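Local coordinates for myosin-17 (Arabidopsis thaliana, PDB 7KFL), which is a plant class XI myosin motor that probably moves cargo along actin filaments, recognising that cargo through the globular tail domain described here, at residues Lys165-Ile170 against Ser383-Val388; Asn173-Ile178 against Phe247-Val252; Lys241-Ile246 against Glu281-Glu286. All blocks are in the same frame, centred on the assembly; numbering follows the deposited sequence.

Along the chain from the N terminus, helix 150-186 comes first and supplies two successive segments: 165-170 for interaction 1 and 173-178 for interaction 2. Helix 236-260 follows, with 241-246 used in interaction 3 and 247-252 in interaction 2, so these two contacts cross in sequence: interaction 2 closes back to helix 150-186, while interaction 3 reaches forward to 281-286 on helix 267-287. Interaction 1 closes the longest loop, bringing 383-388, near the C terminus, back to helix 150-186 and enclosing both other contacts. Together they tie three long helices of the tail to one another and lay the C-terminal segment against helices 150-186 and 236-260, with Gln245 bridging interactions 1 and 3.

Interaction 1. Residues Lys165-Ile170 against Ser383-Val388; sequences KIYGMI and SIPFTV
Tyr167 on the helix meets Phe386 and Pro385 of an irregular segment that runs over it. The two aromatic rings form a T-shaped pair, with centroids 5.0 Å apart and planes at 73°. The edge of Phe386 points at the face of Tyr167: its CE2 stands over the centre of the tyrosine ring, 3.6 Å from Tyr167 CD2, and CZ comes down beside it near CG and CB. Farther out on the phenol, Pro385 meets the hydroxyl end, with Pro385 CG 3.3 Å from Tyr167 OH and Pro385 CD 3.8 Å from Tyr167 CE1. The tyrosine thus has an aromatic C-H over one face and a proline ring against its outer end. Its CG is anti to the backbone N (chi1 169°), which sends the ring out from the helix toward the segment. Phe386 takes the crowded position between its own N and carbonyl carbon (chi1 61°), and Ile384 CG2 lies over one face of its ring, 4.1 Å above the plane. Thr387 next to it is the N-cap of the terminal helix 388-393. Gln245 reaches two polar atoms here: NE2 donates to Ser383 O, which Arg171 NH1 also approaches weakly, and OE1 makes a weak hydrogen bond with Tyr167 OH. Tyr167 and Pro385 both also touch Lys241, so helix 236-260 borders the contact, while Phe386 reaches Leu163 one turn earlier on helix 150-186 and Ile166 turns to helices 53-65 and 71-89.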
ATOM      1  N   LYS A 165       4.585   0.754 -10.994  1.00 49.93           N
ATOM      2  CA  LYS A 165       3.316   0.339 -11.653  1.00 50.29           C
ATOM      3  C   LYS A 165       2.790  -0.948 -11.007  1.00 50.10           C
ATOM      4  O   LYS A 165       1.586  -1.002 -10.682  1.00 51.08           O
ATOM      5  CB  LYS A 165       3.531   0.128 -13.154  1.00 51.14           C
ATOM      6  CG  LYS A 165       2.329  -0.415 -13.911  1.00 51.54           C
ATOM      7  CD  LYS A 165       2.477  -0.309 -15.412  1.00 52.85           C
ATOM      8  CE  LYS A 165       1.424  -1.090 -16.171  1.00 53.70           C
ATOM      9  NZ  LYS A 165       0.077  -0.494 -16.014  1.00 54.01           N
ATOM     10  N   ILE A 166       3.659  -1.949 -10.851  1.00 49.33           N
ATOM     11  CA  ILE A 166       3.313  -3.276 -10.261  1.00 49.17           C
ATOM     12  C   ILE A 166       2.857  -3.059  -8.811  1.00 49.14           C
ATOM     13  O   ILE A 166       1.733  -3.484  -8.483  1.00 49.14           O
ATOM     14  CB  ILE A 166       4.495  -4.261 -10.393  1.00 48.39           C
ATOM     15  CG1 ILE A 166       4.667  -4.718 -11.845  1.00 48.38           C
ATOM     16  CG2 ILE A 166       4.337  -5.448  -9.452  1.00 48.15           C
ATOM     17  CD1 ILE A 166       6.032  -5.287 -12.161  1.00 48.62           C
ATOM     18  N   TYR A 167       3.679  -2.398  -7.989  1.00 49.01           N
ATOM     19  CA  TYR A 167       3.342  -2.006  -6.593  1.00 48.63           C
ATOM     20  C   TYR A 167       1.949  -1.364  -6.563  1.00 49.04           C
ATOM     21  O   TYR A 167       1.122  -1.754  -5.720  1.00 49.67           O
ATOM     22  CB  TYR A 167       4.370  -1.026  -6.024  1.00 48.17           C
ATOM     23  CG  TYR A 167       3.955  -0.388  -4.723  1.00 47.96           C
ATOM     24  CD1 TYR A 167       3.193   0.770  -4.701  1.00 47.68           C
ATOM     25  CD2 TYR A 167       4.313  -0.948  -3.508  1.00 48.41           C
ATOM     26  CE1 TYR A 167       2.805   1.358  -3.508  1.00 47.74           C
ATOM     27  CE2 TYR A 167       3.938  -0.369  -2.305  1.00 48.35           C
ATOM     28  CZ  TYR A 167       3.178   0.787  -2.305  1.00 47.83           C
ATOM     29  OH  TYR A 167       2.802   1.347  -1.119  1.00 47.82           O
ATOM     30  N   GLY A 168       1.722  -0.392  -7.451  1.00 49.23           N
ATOM     31  CA  GLY A 168       0.457   0.355  -7.573  1.00 49.36           C
ATOM     32  C   GLY A 168      -0.720  -0.557  -7.872  1.00 49.64           C
ATOM     33  O   GLY A 168      -1.795  -0.319  -7.300  1.00 50.17           O
ATOM     34  N   MET A 169      -0.526  -1.565  -8.732  1.00 50.22           N
ATOM     35  CA  MET A 169      -1.599  -2.484  -9.211  1.00 50.85           C
ATOM     36  C   MET A 169      -1.988  -3.471  -8.103  1.00 50.11           C
ATOM     37  O   MET A 169      -3.200  -3.713  -7.941  1.00 50.15           O
ATOM     38  CB  MET A 169      -1.152  -3.253 -10.459  1.00 51.95           C
ATOM     39  CG  MET A 169      -1.289  -2.438 -11.731  1.00 52.58           C
ATOM     40  SD  MET A 169      -0.186  -3.001 -13.046  1.00 53.76           S
ATOM     41  CE  MET A 169      -1.162  -4.329 -13.751  1.00 53.56           C
ATOM     42  N   ILE A 170      -1.008  -4.018  -7.376  1.00 49.03           N
ATOM     43  CA  ILE A 170      -1.244  -4.900  -6.193  1.00 49.00           C
ATOM     44  C   ILE A 170      -2.096  -4.120  -5.183  1.00 48.04           C
ATOM     45  O   ILE A 170      -3.176  -4.620  -4.804  1.00 47.89           O
ATOM     46  CB  ILE A 170       0.085  -5.398  -5.580  1.00 49.45           C
ATOM     47  CG1 ILE A 170       0.781  -6.411  -6.494  1.00 50.29           C
ATOM     48  CG2 ILE A 170      -0.134  -5.970  -4.186  1.00 49.65           C
ATOM     49  CD1 ILE A 170       2.209  -6.735  -6.097  1.00 50.50           C
ATOM     50  N   SER A 383       0.184   7.881  -3.564  1.00 51.17           N
ATOM     51  CA  SER A 383       1.571   8.200  -3.994  1.00 51.18           C
ATOM     52  C   SER A 383       2.424   6.925  -3.982  1.00 50.74           C
ATOM     53  O   SER A 383       2.002   5.943  -3.353  1.00 51.18           O
ATOM     54  CB  SER A 383       2.177   9.258  -3.107  1.00 51.43           C
ATOM     55  OG  SER A 383       2.605   8.698  -1.872  1.00 50.82           O
ATOM     56  N   ILE A 384       3.574   6.950  -4.663  1.00 50.79           N
ATOM     57  CA  ILE A 384       4.662   5.936  -4.520  1.00 50.48           C
ATOM     58  C   ILE A 384       5.479   6.338  -3.294  1.00 51.03           C
ATOM     59  O   ILE A 384       6.137   7.377  -3.303  1.00 50.46           O
ATOM     60  CB  ILE A 384       5.506   5.829  -5.811  1.00 50.19           C
ATOM     61  CG1 ILE A 384       4.888   4.855  -6.821  1.00 49.88           C
ATOM     62  CG2 ILE A 384       6.947   5.439  -5.506  1.00 50.28           C
ATOM     63  CD1 ILE A 384       3.435   5.115  -7.151  1.00 49.84           C
ATOM     64  N   PRO A 385       5.428   5.564  -2.185  1.00 51.63           N
ATOM     65  CA  PRO A 385       6.058   5.973  -0.930  1.00 52.97           C
ATOM     66  C   PRO A 385       7.508   5.501  -0.735  1.00 53.91           C
ATOM     67  O   PRO A 385       7.938   5.424   0.403  1.00 53.57           O
ATOM     68  CB  PRO A 385       5.124   5.293   0.080  1.00 52.43           C
ATOM     69  CG  PRO A 385       4.809   3.966  -0.576  1.00 51.91           C
ATOM     70  CD  PRO A 385       4.718   4.281  -2.056  1.00 51.44           C
ATOM     71  N   PHE A 386       8.230   5.220  -1.826  1.00 55.71           N
ATOM     72  CA  PHE A 386       9.611   4.667  -1.795  1.00 57.39           C
ATOM     73  C   PHE A 386      10.399   5.093  -3.035  1.00 59.45           C
ATOM     74  O   PHE A 386       9.792   5.303  -4.105  1.00 59.54           O
ATOM     75  CB  PHE A 386       9.577   3.139  -1.713  1.00 57.05           C
ATOM     76  CG  PHE A 386       8.891   2.464  -2.875  1.00 55.95           C
ATOM     77  CD1 PHE A 386       9.587   2.160  -4.034  1.00 55.55           C
ATOM     78  CD2 PHE A 386       7.545   2.140  -2.812  1.00 55.54           C
ATOM     79  CE1 PHE A 386       8.951   1.545  -5.103  1.00 55.24           C
ATOM     80  CE2 PHE A 386       6.911   1.523  -3.877  1.00 54.84           C
ATOM     81  CZ  PHE A 386       7.615   1.228  -5.022  1.00 54.96           C
ATOM     82  N   THR A 387      11.723   5.189  -2.879  1.00 62.58           N
ATOM     83  CA  THR A 387      12.723   5.344  -3.968  1.00 65.16           C
ATOM     84  C   THR A 387      13.574   4.070  -4.027  1.00 67.87           C
ATOM     85  O   THR A 387      13.593   3.329  -3.025  1.00 68.04           O
ATOM     86  CB  THR A 387      13.574   6.602  -3.753  1.00 65.65           C
ATOM     87  OG1 THR A 387      14.206   6.504  -2.477  1.00 66.18           O
ATOM     88  CG2 THR A 387      12.762   7.877  -3.823  1.00 65.57           C
ATOM     89  N   VAL A 388      14.248   3.826  -5.157  1.00 71.72           N
ATOM     90  CA  VAL A 388      15.084   2.609  -5.392  1.00 74.17           C
ATOM     91  C   VAL A 388      16.210   2.571  -4.349  1.00 76.85           C
ATOM     92  O   VAL A 388      16.619   1.456  -3.970  1.00 77.08           O
ATOM     93  CB  VAL A 388      15.632   2.566  -6.835  1.00 75.41           C
ATOM     94  CG1 VAL A 388      16.622   1.428  -7.046  1.00 76.00           C
ATOM     95  CG2 VAL A 388      14.510   2.478  -7.860  1.00 75.32           C
TER

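Interaction 2. Residues Asn173-Ile178 against Phe247-Val252; sequences NLKKEI and FSFINV
The carbonyl oxygen of Lys175 lies above the ring plane of Phe249, out beyond the CE2-CZ side and on the same face as the lysine side chain, with Lys175 O 3.9 Å from Phe249 CE2, a packing contact with no hydrogen bond across the two helices. It belongs to the helical bundle of the myosin globular tail, where 173-178 on helix 150-186 packs against 247-252 on helix 236-260, the latter segment being part of the DIL domain. The two short axes run in roughly the same direction, 34° apart, and approach to 11.0 Å, a wide separation that large side chains fill. Phe249 has the largest share. With chi1 at 168° its ring swings beside its own carbonyl carbon, across toward helix 150-186 and under the aliphatic part of Lys175. That lysine is extended beyond CG and lies over one face of the ring: CG sits 4.2 Å from the ring centroid and 15° off the normal, a CH-pi contact, and CD follows it over the CD1 side. Farther along, Lys175 CE reaches Phe249 CB at 4.0 Å. The ammonium group continues past the ring toward Asp380, a long and weak ion pair. Glu177, which does not touch 247-252, is hydrogen-bonded to Tyr225 and Ser221 on helix 205-231, adding a third helix to the packing. Ile178 works at the edge of Phe249, near the ring plane, with Ile178 CG1 4.1 Å from Phe249 CE2. The same isoleucine crosses Ile250 at about a right angle, and its CD1 methyl rests 4.0 Å from both CD1 and CG1 of Ile250.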
ATOM      1  N   ASN A 173      -5.589  -3.223  -6.604  1.00 49.01           N
ATOM      2  CA  ASN A 173      -6.364  -4.496  -6.679  1.00 49.48           C
ATOM      3  C   ASN A 173      -6.954  -4.834  -5.302  1.00 49.30           C
ATOM      4  O   ASN A 173      -8.131  -5.251  -5.251  1.00 48.14           O
ATOM      5  CB  ASN A 173      -5.519  -5.676  -7.173  1.00 49.86           C
ATOM      6  CG  ASN A 173      -5.329  -5.707  -8.675  1.00 50.49           C
ATOM      7  OD1 ASN A 173      -5.836  -4.851  -9.396  1.00 51.25           O
ATOM      8  ND2 ASN A 173      -4.589  -6.693  -9.157  1.00 50.99           N
ATOM      9  N   LEU A 174      -6.160  -4.675  -4.237  1.00 48.85           N
ATOM     10  CA  LEU A 174      -6.578  -4.917  -2.830  1.00 49.08           C
ATOM     11  C   LEU A 174      -7.638  -3.881  -2.427  1.00 49.97           C
ATOM     12  O   LEU A 174      -8.632  -4.287  -1.795  1.00 49.21           O
ATOM     13  CB  LEU A 174      -5.344  -4.865  -1.921  1.00 48.69           C
ATOM     14  CG  LEU A 174      -5.587  -5.027  -0.420  1.00 48.37           C
ATOM     15  CD1 LEU A 174      -6.510  -6.196  -0.119  1.00 48.73           C
ATOM     16  CD2 LEU A 174      -4.268  -5.201   0.315  1.00 48.57           C
ATOM     17  N   LYS A 175      -7.439  -2.606  -2.791  1.00 52.19           N
ATOM     18  CA  LYS A 175      -8.407  -1.494  -2.562  1.00 54.14           C
ATOM     19  C   LYS A 175      -9.765  -1.854  -3.181  1.00 55.32           C
ATOM     20  O   LYS A 175     -10.786  -1.657  -2.503  1.00 56.41           O
ATOM     21  CB  LYS A 175      -7.903  -0.171  -3.153  1.00 55.51           C
ATOM     22  CG  LYS A 175      -6.859   0.569  -2.324  1.00 56.71           C
ATOM     23  CD  LYS A 175      -6.622   2.003  -2.769  1.00 57.83           C
ATOM     24  CE  LYS A 175      -5.455   2.663  -2.057  1.00 58.99           C
ATOM     25  NZ  LYS A 175      -5.256   4.070  -2.488  1.00 59.61           N
ATOM     26  N   LYS A 176      -9.767  -2.363  -4.416  1.00 56.43           N
ATOM     27  CA  LYS A 176     -10.989  -2.719  -5.191  1.00 58.18           C
ATOM     28  C   LYS A 176     -11.715  -3.894  -4.523  1.00 58.37           C
ATOM     29  O   LYS A 176     -12.955  -3.966  -4.649  1.00 59.16           O
ATOM     30  CB  LYS A 176     -10.606  -3.062  -6.635  1.00 59.48           C
ATOM     31  CG  LYS A 176     -11.746  -3.502  -7.544  1.00 61.10           C
ATOM     32  CD  LYS A 176     -11.271  -4.336  -8.719  1.00 62.76           C
ATOM     33  CE  LYS A 176     -11.864  -3.912 -10.047  1.00 64.15           C
ATOM     34  NZ  LYS A 176     -11.051  -4.402 -11.188  1.00 64.88           N
ATOM     35  N   GLU A 177     -10.976  -4.786  -3.856  1.00 57.47           N
ATOM     36  CA  GLU A 177     -11.524  -6.021  -3.234  1.00 57.11           C
ATOM     37  C   GLU A 177     -12.212  -5.681  -1.904  1.00 56.68           C
ATOM     38  O   GLU A 177     -13.283  -6.266  -1.643  1.00 56.26           O
ATOM     39  CB  GLU A 177     -10.419  -7.059  -3.034  1.00 57.51           C
ATOM     40  CG  GLU A 177     -10.951  -8.465  -2.820  1.00 58.46           C
ATOM     41  CD  GLU A 177      -9.883  -9.539  -2.713  1.00 59.15           C
ATOM     42  OE1 GLU A 177      -9.125  -9.720  -3.692  1.00 59.20           O
ATOM     43  OE2 GLU A 177      -9.803 -10.182  -1.644  1.00 59.75           O
ATOM     44  N   ILE A 178     -11.628  -4.784  -1.100  1.00 55.91           N
ATOM     45  CA  ILE A 178     -12.136  -4.431   0.264  1.00 56.20           C
ATOM     46  C   ILE A 178     -13.042  -3.196   0.192  1.00 56.39           C
ATOM     47  O   ILE A 178     -13.617  -2.847   1.241  1.00 56.54           O
ATOM     48  CB  ILE A 178     -10.987  -4.242   1.280  1.00 55.82           C
ATOM     49  CG1 ILE A 178     -10.176  -2.968   1.029  1.00 55.33           C
ATOM     50  CG2 ILE A 178     -10.104  -5.482   1.323  1.00 56.22           C
ATOM     51  CD1 ILE A 178      -9.073  -2.737   2.035  1.00 55.41           C
ATOM     52  N   PHE A 247      -4.465   0.872   4.823  1.00 48.65           N
ATOM     53  CA  PHE A 247      -5.101   1.272   6.107  1.00 48.62           C
ATOM     54  C   PHE A 247      -5.438   2.767   6.052  1.00 48.45           C
ATOM     55  O   PHE A 247      -6.491   3.162   6.598  1.00 48.53           O
ATOM     56  CB  PHE A 247      -4.224   0.891   7.304  1.00 48.77           C
ATOM     57  CG  PHE A 247      -4.519  -0.478   7.866  1.00 49.13           C
ATOM     58  CD1 PHE A 247      -4.393  -1.611   7.076  1.00 49.16           C
ATOM     59  CD2 PHE A 247      -4.929  -0.637   9.182  1.00 49.69           C
ATOM     60  CE1 PHE A 247      -4.667  -2.870   7.590  1.00 49.43           C
ATOM     61  CE2 PHE A 247      -5.201  -1.897   9.695  1.00 49.76           C
ATOM     62  CZ  PHE A 247      -5.071  -3.011   8.898  1.00 49.74           C
ATOM     63  N   SER A 248      -4.585   3.560   5.396  1.00 48.25           N
ATOM     64  CA  SER A 248      -4.861   4.967   4.995  1.00 48.03           C
ATOM     65  C   SER A 248      -6.223   5.038   4.289  1.00 47.48           C
ATOM     66  O   SER A 248      -7.067   5.845   4.716  1.00 48.01           O
ATOM     67  CB  SER A 248      -3.752   5.518   4.130  1.00 48.24           C
ATOM     68  OG  SER A 248      -4.263   6.364   3.111  1.00 48.63           O
ATOM     69  N   PHE A 249      -6.429   4.204   3.267  1.00 46.77           N
ATOM     70  CA  PHE A 249      -7.688   4.099   2.480  1.00 46.90           C
ATOM     71  C   PHE A 249      -8.860   3.752   3.410  1.00 47.42           C
ATOM     72  O   PHE A 249      -9.919   4.403   3.312  1.00 47.27           O
ATOM     73  CB  PHE A 249      -7.518   3.077   1.353  1.00 46.74           C
ATOM     74  CG  PHE A 249      -8.791   2.663   0.661  1.00 47.09           C
ATOM     75  CD1 PHE A 249      -9.388   3.489  -0.279  1.00 47.91           C
ATOM     76  CD2 PHE A 249      -9.381   1.439   0.936  1.00 47.30           C
ATOM     77  CE1 PHE A 249     -10.554   3.103  -0.923  1.00 48.44           C
ATOM     78  CE2 PHE A 249     -10.548   1.056   0.292  1.00 48.31           C
ATOM     79  CZ  PHE A 249     -11.132   1.887  -0.637  1.00 48.36           C
ATOM     80  N   ILE A 250      -8.684   2.758   4.285  1.00 47.86           N
ATOM     81  CA  ILE A 250      -9.730   2.301   5.253  1.00 48.89           C
ATOM     82  C   ILE A 250     -10.090   3.474   6.171  1.00 49.25           C
ATOM     83  O   ILE A 250     -11.296   3.753   6.332  1.00 49.67           O
ATOM     84  CB  ILE A 250      -9.258   1.062   6.043  1.00 49.02           C
ATOM     85  CG1 ILE A 250      -9.298  -0.196   5.171  1.00 48.92           C
ATOM     86  CG2 ILE A 250     -10.067   0.884   7.321  1.00 49.23           C
ATOM     87  CD1 ILE A 250      -8.519  -1.363   5.732  1.00 49.32           C
ATOM     88  N   ASN A 251      -9.076   4.126   6.743  1.00 49.25           N
ATOM     89  CA  ASN A 251      -9.222   5.282   7.667  1.00 48.89           C
ATOM     90  C   ASN A 251     -10.086   6.363   7.009  1.00 49.12           C
ATOM     91  O   ASN A 251     -10.949   6.927   7.699  1.00 50.05           O
ATOM     92  CB  ASN A 251      -7.864   5.870   8.053  1.00 48.40           C
ATOM     93  CG  ASN A 251      -8.003   7.072   8.959  1.00 48.49           C
ATOM     94  OD1 ASN A 251      -8.389   6.937  10.116  1.00 47.67           O
ATOM     95  ND2 ASN A 251      -7.705   8.248   8.434  1.00 49.36           N
ATOM     96  N   VAL A 252      -9.835   6.632   5.725  1.00 49.02           N
ATOM     97  CA  VAL A 252     -10.510   7.683   4.907  1.00 48.90           C
ATOM     98  C   VAL A 252     -11.982   7.302   4.721  1.00 49.19           C
ATOM     99  O   VAL A 252     -12.845   8.139   5.024  1.00 50.60           O
ATOM    100  CB  VAL A 252      -9.788   7.865   3.557  1.00 48.68           C
ATOM    101  CG1 VAL A 252     -10.626   8.626   2.540  1.00 49.08           C
ATOM    102  CG2 VAL A 252      -8.438   8.536   3.746  1.00 48.96           C
TER

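Interaction 3. Residues Lys241-Ile246 against Glu281-Glu286; sequences KVFTQI and EQWCIE
Phe243 presents one face of its ring to the benzene end of the Trp283 indole, which comes at it edge first. Trp283 CH2 stands 3.5 Å above the phenyl plane, displaced toward the rim on the side of CG and CD1, and lies 3.6 Å from Phe243 CG. Trp283 CZ2 is the second point of touch, 3.7 Å from Phe243 CE1. The rings are tilted at 54° with centroids 4.9 Å apart, an edge-to-face pair leaning away from a right angle. Trp283 reaches across because a chi1 of 178° turns the indole opposite its main-chain nitrogen, directing it away from helix 267-287 toward helix 236-260. The backbones stay well apart, the nearest CA atoms, those of Phe243 and Cys284, being 9.5 Å from each other, so the two aromatic side chains span the gap. Trp283 also meets the ring of Phe247, one turn on from Phe243, with planes at about 30°. Leu226 and Met229 on helix 205-231 pack against Phe243, and Leu222 against Trp283, which makes this a buried three-helix core. The contact therefore rests on dispersion and on the mild attraction of weakly positive indole C-H groups for the phenyl pi cloud, without any hydrogen bond between the two segments.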
ATOM      1  N   LYS A 241       4.771  -0.782   3.203  1.00 54.42           N
ATOM      2  CA  LYS A 241       4.218   0.384   2.462  1.00 54.38           C
ATOM      3  C   LYS A 241       2.784   0.069   2.027  1.00 52.92           C
ATOM      4  O   LYS A 241       1.888   0.855   2.379  1.00 53.32           O
ATOM      5  CB  LYS A 241       5.065   0.741   1.236  1.00 55.95           C
ATOM      6  CG  LYS A 241       6.516   1.120   1.506  1.00 57.79           C
ATOM      7  CD  LYS A 241       6.744   1.941   2.758  1.00 58.91           C
ATOM      8  CE  LYS A 241       8.191   2.357   2.913  1.00 60.57           C
ATOM      9  NZ  LYS A 241       8.380   3.346   4.001  1.00 62.02           N
ATOM     10  N   VAL A 242       2.583  -1.049   1.320  1.00 51.90           N
ATOM     11  CA  VAL A 242       1.277  -1.441   0.706  1.00 51.23           C
ATOM     12  C   VAL A 242       0.181  -1.329   1.771  1.00 50.19           C
ATOM     13  O   VAL A 242      -0.800  -0.596   1.538  1.00 50.01           O
ATOM     14  CB  VAL A 242       1.309  -2.860   0.100  1.00 51.68           C
ATOM     15  CG1 VAL A 242      -0.049  -3.267  -0.456  1.00 52.00           C
ATOM     16  CG2 VAL A 242       2.366  -3.005  -0.981  1.00 52.32           C
ATOM     17  N   PHE A 243       0.351  -2.021   2.899  1.00 49.92           N
ATOM     18  CA  PHE A 243      -0.691  -2.165   3.951  1.00 49.82           C
ATOM     19  C   PHE A 243      -0.898  -0.824   4.668  1.00 49.20           C
ATOM     20  O   PHE A 243      -2.067  -0.503   4.968  1.00 48.46           O
ATOM     21  CB  PHE A 243      -0.354  -3.329   4.887  1.00 50.19           C
ATOM     22  CG  PHE A 243      -0.613  -4.679   4.268  1.00 50.37           C
ATOM     23  CD1 PHE A 243      -1.905  -5.061   3.934  1.00 50.47           C
ATOM     24  CD2 PHE A 243       0.425  -5.556   3.995  1.00 50.51           C
ATOM     25  CE1 PHE A 243      -2.153  -6.292   3.346  1.00 50.28           C
ATOM     26  CE2 PHE A 243       0.174  -6.788   3.410  1.00 50.95           C
ATOM     27  CZ  PHE A 243      -1.114  -7.154   3.089  1.00 50.70           C
ATOM     28  N   THR A 244       0.178  -0.061   4.899  1.00 48.19           N
ATOM     29  CA  THR A 244       0.124   1.310   5.480  1.00 47.63           C
ATOM     30  C   THR A 244      -0.730   2.204   4.573  1.00 46.89           C
ATOM     31  O   THR A 244      -1.584   2.930   5.105  1.00 46.75           O
ATOM     32  CB  THR A 244       1.524   1.896   5.699  1.00 47.47           C
ATOM     33  OG1 THR A 244       2.253   1.009   6.548  1.00 48.18           O
ATOM     34  CG2 THR A 244       1.496   3.273   6.324  1.00 47.49           C
ATOM     35  N   GLN A 245      -0.520   2.132   3.255  1.00 47.30           N
ATOM     36  CA  GLN A 245      -1.290   2.904   2.241  1.00 48.00           C
ATOM     37  C   GLN A 245      -2.737   2.393   2.176  1.00 48.46           C
ATOM     38  O   GLN A 245      -3.629   3.206   1.876  1.00 49.83           O
ATOM     39  CB  GLN A 245      -0.610   2.832   0.870  1.00 47.80           C
ATOM     40  CG  GLN A 245       0.684   3.632   0.795  1.00 48.22           C
ATOM     41  CD  GLN A 245       1.062   4.015  -0.616  1.00 48.82           C
ATOM     42  OE1 GLN A 245       0.809   3.283  -1.572  1.00 49.25           O
ATOM     43  NE2 GLN A 245       1.687   5.173  -0.756  1.00 48.58           N
ATOM     44  N   ILE A 246      -2.965   1.103   2.442  1.00 49.03           N
ATOM     45  CA  ILE A 246      -4.316   0.464   2.395  1.00 49.18           C
ATOM     46  C   ILE A 246      -5.110   0.845   3.652  1.00 48.90           C
ATOM     47  O   ILE A 246      -6.324   1.090   3.523  1.00 48.01           O
ATOM     48  CB  ILE A 246      -4.192  -1.063   2.218  1.00 49.64           C
ATOM     49  CG1 ILE A 246      -3.724  -1.422   0.806  1.00 50.19           C
ATOM     50  CG2 ILE A 246      -5.494  -1.769   2.570  1.00 50.15           C
ATOM     51  CD1 ILE A 246      -4.805  -1.319  -0.247  1.00 50.34           C
ATOM     52  N   GLU A 281      -6.946  -4.328  14.234  1.00 57.51           N
ATOM     53  CA  GLU A 281      -5.845  -4.261  15.234  1.00 58.93           C
ATOM     54  C   GLU A 281      -5.234  -5.658  15.384  1.00 59.84           C
ATOM     55  O   GLU A 281      -3.991  -5.764  15.368  1.00 59.51           O
ATOM     56  CB  GLU A 281      -6.347  -3.749  16.586  1.00 59.89           C
ATOM     57  CG  GLU A 281      -5.228  -3.373  17.544  1.00 60.64           C
ATOM     58  CD  GLU A 281      -5.674  -2.947  18.933  1.00 61.93           C
ATOM     59  OE1 GLU A 281      -6.898  -2.878  19.173  1.00 62.86           O
ATOM     60  OE2 GLU A 281      -4.791  -2.686  19.774  1.00 63.01           O
ATOM     61  N   GLN A 282      -6.088  -6.680  15.524  1.00 60.92           N
ATOM     62  CA  GLN A 282      -5.691  -8.108  15.678  1.00 62.12           C
ATOM     63  C   GLN A 282      -4.854  -8.539  14.468  1.00 60.70           C
ATOM     64  O   GLN A 282      -3.819  -9.206  14.677  1.00 60.38           O
ATOM     65  CB  GLN A 282      -6.923  -9.001  15.855  1.00 63.75           C
ATOM     66  CG  GLN A 282      -7.395  -9.107  17.299  1.00 65.71           C
ATOM     67  CD  GLN A 282      -6.397  -9.820  18.182  1.00 68.27           C
ATOM     68  OE1 GLN A 282      -5.700 -10.737  17.749  1.00 69.63           O
ATOM     69  NE2 GLN A 282      -6.320  -9.404  19.436  1.00 69.91           N
ATOM     70  N   TRP A 283      -5.282  -8.161  13.259  1.00 58.77           N
ATOM     71  CA  TRP A 283      -4.562  -8.438  11.987  1.00 57.82           C
ATOM     72  C   TRP A 283      -3.156  -7.825  12.030  1.00 57.68           C
ATOM     73  O   TRP A 283      -2.212  -8.494  11.566  1.00 58.17           O
ATOM     74  CB  TRP A 283      -5.351  -7.927  10.775  1.00 56.67           C
ATOM     75  CG  TRP A 283      -4.619  -8.144   9.489  1.00 56.24           C
ATOM     76  CD1 TRP A 283      -4.742  -9.201   8.636  1.00 56.16           C
ATOM     77  CD2 TRP A 283      -3.593  -7.299   8.937  1.00 56.18           C
ATOM     78  NE1 TRP A 283      -3.881  -9.061   7.581  1.00 56.32           N
ATOM     79  CE2 TRP A 283      -3.161  -7.907   7.740  1.00 55.89           C
ATOM     80  CE3 TRP A 283      -3.003  -6.093   9.333  1.00 56.30           C
ATOM     81  CZ2 TRP A 283      -2.172  -7.341   6.937  1.00 56.11           C
ATOM     82  CZ3 TRP A 283      -2.026  -5.534   8.540  1.00 55.69           C
ATOM     83  CH2 TRP A 283      -1.617  -6.154   7.360  1.00 56.31           C
ATOM     84  N   CYS A 284      -3.029  -6.594  12.537  1.00 56.95           N
ATOM     85  CA  CYS A 284      -1.746  -5.844  12.634  1.00 57.12           C
ATOM     86  C   CYS A 284      -0.795  -6.563  13.599  1.00 58.42           C
ATOM     87  O   CYS A 284       0.426  -6.559  13.336  1.00 58.81           O
ATOM     88  CB  CYS A 284      -1.965  -4.403  13.087  1.00 56.83           C
ATOM     89  SG  CYS A 284      -2.840  -3.378  11.872  1.00 54.90           S
ATOM     90  N   ILE A 285      -1.335  -7.166  14.663  1.00 59.57           N
ATOM     91  CA  ILE A 285      -0.553  -7.905  15.700  1.00 61.30           C
ATOM     92  C   ILE A 285      -0.078  -9.237  15.103  1.00 62.29           C
ATOM     93  O   ILE A 285       1.115  -9.568  15.278  1.00 61.99           O
ATOM     94  CB  ILE A 285      -1.386  -8.099  16.985  1.00 61.67           C
ATOM     95  CG1 ILE A 285      -1.772  -6.756  17.612  1.00 61.56           C
ATOM     96  CG2 ILE A 285      -0.658  -8.988  17.984  1.00 62.59           C
ATOM     97  CD1 ILE A 285      -2.977  -6.825  18.522  1.00 61.81           C
ATOM     98  N   GLU A 286      -0.980  -9.962  14.429  1.00 63.00           N
ATOM     99  CA  GLU A 286      -0.705 -11.276  13.784  1.00 64.40           C
ATOM    100  C   GLU A 286       0.331 -11.086  12.669  1.00 63.89           C
ATOM    101  O   GLU A 286       1.312 -11.854  12.646  1.00 64.57           O
ATOM    102  CB  GLU A 286      -1.995 -11.894  13.232  1.00 65.37           C
ATOM    103  CG  GLU A 286      -2.929 -12.426  14.308  1.00 67.21           C
ATOM    104  CD  GLU A 286      -2.531 -13.753  14.939  1.00 69.63           C
ATOM    105  OE1 GLU A 286      -1.749 -14.501  14.313  1.00 71.69           O
ATOM    106  OE2 GLU A 286      -3.012 -14.042  16.056  1.00 70.51           O
TER